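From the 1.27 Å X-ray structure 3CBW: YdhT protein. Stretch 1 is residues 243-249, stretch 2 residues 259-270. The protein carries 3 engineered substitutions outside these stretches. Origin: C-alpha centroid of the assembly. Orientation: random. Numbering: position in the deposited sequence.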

# COMPACT_ATOMS: atom_id res chain seq x y z
N VAL A 243 11.60 5.17 2.81
CA VAL A 243 10.37 4.56 3.33
C VAL A 243 9.78 5.44 4.41
O VAL A 243 10.47 5.81 5.36
N ASP A 244 8.50 5.76 4.27
CA ASP A 244 7.77 6.50 5.30
C ASP A 244 7.01 5.60 6.28
O ASP A 244 6.96 5.89 7.48
N ILE A 245 6.41 4.53 5.76
CA ILE A 245 5.54 3.64 6.54
C ILE A 245 5.94 2.22 6.22
O ILE A 245 6.18 1.89 5.06
N VAL A 246 6.05 1.39 7.26
CA VAL A 246 6.28 -0.04 7.09
C VAL A 246 5.00 -0.79 7.41
O VAL A 246 4.15 -0.29 8.16
N GLY A 247 4.83 -1.98 6.86
CA GLY A 247 3.62 -2.70 7.18
C GLY A 247 3.62 -4.12 6.68
O GLY A 247 4.54 -4.55 6.00
N LEU A 248 2.55 -4.83 7.02
CA LEU A 248 2.37 -6.21 6.61
C LEU A 248 1.15 -6.40 5.75
O LEU A 248 0.07 -5.90 6.09
N ASP A 249 1.33 -7.12 4.65
CA ASP A 249 0.23 -7.72 3.92
C ASP A 249 -0.07 -9.07 4.60
O ASP A 249 0.78 -9.96 4.59
N ASN A 259 2.94 -12.72 12.18
CA ASN A 259 4.36 -12.51 12.42
C ASN A 259 4.86 -11.26 11.71
O ASN A 259 4.50 -11.01 10.56
N GLY A 260 5.68 -10.47 12.40
CA GLY A 260 6.42 -9.40 11.74
C GLY A 260 6.29 -8.02 12.36
O GLY A 260 7.06 -7.12 12.05
N TYR A 261 5.30 -7.86 13.24
CA TYR A 261 5.03 -6.57 13.86
C TYR A 261 6.22 -6.07 14.68
O TYR A 261 6.60 -4.91 14.58
N ASP A 262 6.81 -6.93 15.51
CA ASP A 262 7.94 -6.53 16.34
C ASP A 262 9.12 -6.06 15.48
O ASP A 262 9.68 -5.00 15.73
N GLN A 263 9.46 -6.88 14.48
CA GLN A 263 10.57 -6.61 13.54
C GLN A 263 10.38 -5.29 12.78
O GLN A 263 11.33 -4.53 12.59
N LEU A 264 9.16 -5.02 12.33
CA LEU A 264 8.91 -3.83 11.52
C LEU A 264 8.79 -2.57 12.36
O LEU A 264 9.37 -1.54 12.01
N THR A 265 8.09 -2.63 13.48
CA THR A 265 8.01 -1.46 14.36
C THR A 265 9.40 -1.05 14.88
O THR A 265 9.64 0.13 15.12
N ALA A 266 10.30 -2.03 14.99
CA ALA A 266 11.67 -1.77 15.44
C ALA A 266 12.47 -0.87 14.48
O ALA A 266 13.48 -0.27 14.87
N LEU A 267 12.00 -0.75 13.24
CA LEU A 267 12.64 0.12 12.25
C LEU A 267 12.35 1.61 12.51
O LEU A 267 12.86 2.48 11.81
N ASN A 268 11.55 1.90 13.53
CA ASN A 268 11.20 3.27 13.89
C ASN A 268 10.50 4.03 12.75
O ASN A 268 10.81 5.18 12.44
N LYS A 269 9.55 3.35 12.11
CA LYS A 269 8.64 3.95 11.14
C LYS A 269 7.24 3.56 11.58
O LYS A 269 7.06 2.48 12.15
N PRO A 270 6.24 4.41 11.31
CA PRO A 270 4.86 4.02 11.58
C PRO A 270 4.53 2.71 10.87
O PRO A 270 5.02 2.46 9.76

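A helix packs antiparallel against a strand through a small apolar core, and two hydrogen bonds tie Lys269 and Pro270 to Val243 and Val246. The strand and the helix that begins at Tyr261 run at 162° to each other, with their axes 8.4 Å apart at closest approach.

Val246 and Leu248 point toward stretch 2, while the intervening Gly247 has no side chain. Val246 (chi1 m) has the largest covered area. Its CG2 lies 3.9 Å from CB of Leu264, and its CG1 lies 4.2 Å from CD1 of Leu267. CG1 of Val246 also sits 3.9 Å from CB of Lys269. Leu248 is in the m, t rotamer. Its CD2 meets CD1 of Leu264 at 3.5 Å, and its CD1 is 3.4 Å from the backbone O of Asn259.

Leu264 and Leu267 both point toward the strand and share the m, t rotamer. Leu264 touches both Val246 and Leu248. Gly260, at the N-cap position, lies close to Leu248. An ideal CB there would be 3.0 Å from CD2 of Leu248, a clash, and its backbone angles alone also call for glycine.

Lys269 points toward stretch 1 with chi angles m, m, t, t. The chain starts beside Val246 and passes Asp244, its CD 3.8 Å from Asp244 O. NZ donates a hydrogen bond to Val243 O at 2.7 Å. NZ is also hydrogen-bonded elsewhere in the structure. Separately, Val246 N donates to Pro270 O at 2.9 Å, with an N-H...O angle of 155°. The same Pro270 O receives a CA-H...O contact from CA of Ile245 at 3.5 Å. Ile245 (m, t) points sideways and makes a looser apolar contact, CG1 to CB of Pro270 at 4.4 Å.

Asp244 points away, and its carboxylate is hydrogen-bonded elsewhere in the structure.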

# COMPACT_ATOMS: atom_id res chain seq x y z
CB VAL A 243 10.65 3.16 3.93
CG1 VAL A 243 9.38 2.58 4.57
CG2 VAL A 243 11.16 2.19 2.87
CB ASP A 244 6.78 7.47 4.65
CG ASP A 244 7.48 8.58 3.90
OD1 ASP A 244 8.26 9.32 4.54
OD2 ASP A 244 7.26 8.73 2.68
CB ILE A 245 4.03 3.86 6.19
CG1 ILE A 245 3.59 5.26 6.62
CG2 ILE A 245 3.13 2.78 6.80
CD1 ILE A 245 2.20 5.67 6.16
CB VAL A 246 7.45 -0.56 7.97
CG1 VAL A 246 8.74 0.11 7.55
CG2 VAL A 246 7.18 -0.34 9.48
CB LEU A 248 2.22 -7.11 7.84
CG LEU A 248 3.47 -7.24 8.71
CD1 LEU A 248 3.14 -7.90 10.03
CD2 LEU A 248 4.57 -8.03 7.99
CB ASP A 249 0.60 -7.94 2.46
CG ASP A 249 0.62 -6.64 1.65
OD1 ASP A 249 0.64 -5.54 2.23
OD2 ASP A 249 0.60 -6.74 0.40
CB ASN A 259 5.10 -13.76 11.91
CG ASN A 259 6.60 -13.69 12.11
OD1 ASN A 259 7.31 -12.99 11.39
ND2 ASN A 259 7.10 -14.47 13.07
CB TYR A 261 3.77 -6.68 14.71
CG TYR A 261 3.49 -5.51 15.61
CD1 TYR A 261 2.76 -4.41 15.15
CD2 TYR A 261 3.92 -5.50 16.93
CE1 TYR A 261 2.48 -3.34 15.97
CE2 TYR A 261 3.66 -4.43 17.77
CZ TYR A 261 2.94 -3.36 17.28
OH TYR A 261 2.64 -2.30 18.09
CB ASP A 262 8.39 -7.68 17.24
CG ASP A 262 7.41 -7.97 18.36
OD1 ASP A 262 6.60 -7.09 18.71
OD2 ASP A 262 7.48 -9.09 18.91
CB GLN A 263 10.70 -7.74 12.49
CG GLN A 263 10.96 -9.16 12.99
CD GLN A 263 9.69 -9.99 13.06
OE1 GLN A 263 8.82 -9.74 13.91
NE2 GLN A 263 9.58 -10.98 12.18
CB LEU A 264 7.71 -4.03 10.60
CG LEU A 264 7.96 -5.06 9.49
CD1 LEU A 264 6.66 -5.34 8.78
CD2 LEU A 264 9.03 -4.60 8.51
CB THR A 265 7.04 -1.65 15.54
OG1 THR A 265 7.41 -2.81 16.29
CG2 THR A 265 5.60 -1.79 15.06
CB ALA A 266 12.40 -3.08 15.65
CB LEU A 267 12.20 -0.29 10.85
CG LEU A 267 12.64 -1.70 10.42
CD1 LEU A 267 12.07 -2.06 9.04
CD2 LEU A 267 14.16 -1.84 10.44
CB ASN A 268 12.42 4.04 14.42
CG ASN A 268 12.03 5.27 15.23
OD1 ASN A 268 10.97 5.30 15.87
ND2 ASN A 268 12.89 6.29 15.21
CB LYS A 269 8.88 3.40 9.73
CG LYS A 269 10.27 3.65 9.16
CD LYS A 269 10.46 5.08 8.70
CE LYS A 269 11.83 5.29 8.09
NZ LYS A 269 11.92 6.66 7.48
CB PRO A 270 4.03 5.20 11.02
CG PRO A 270 4.95 6.35 11.14
CD PRO A 270 6.31 5.79 10.78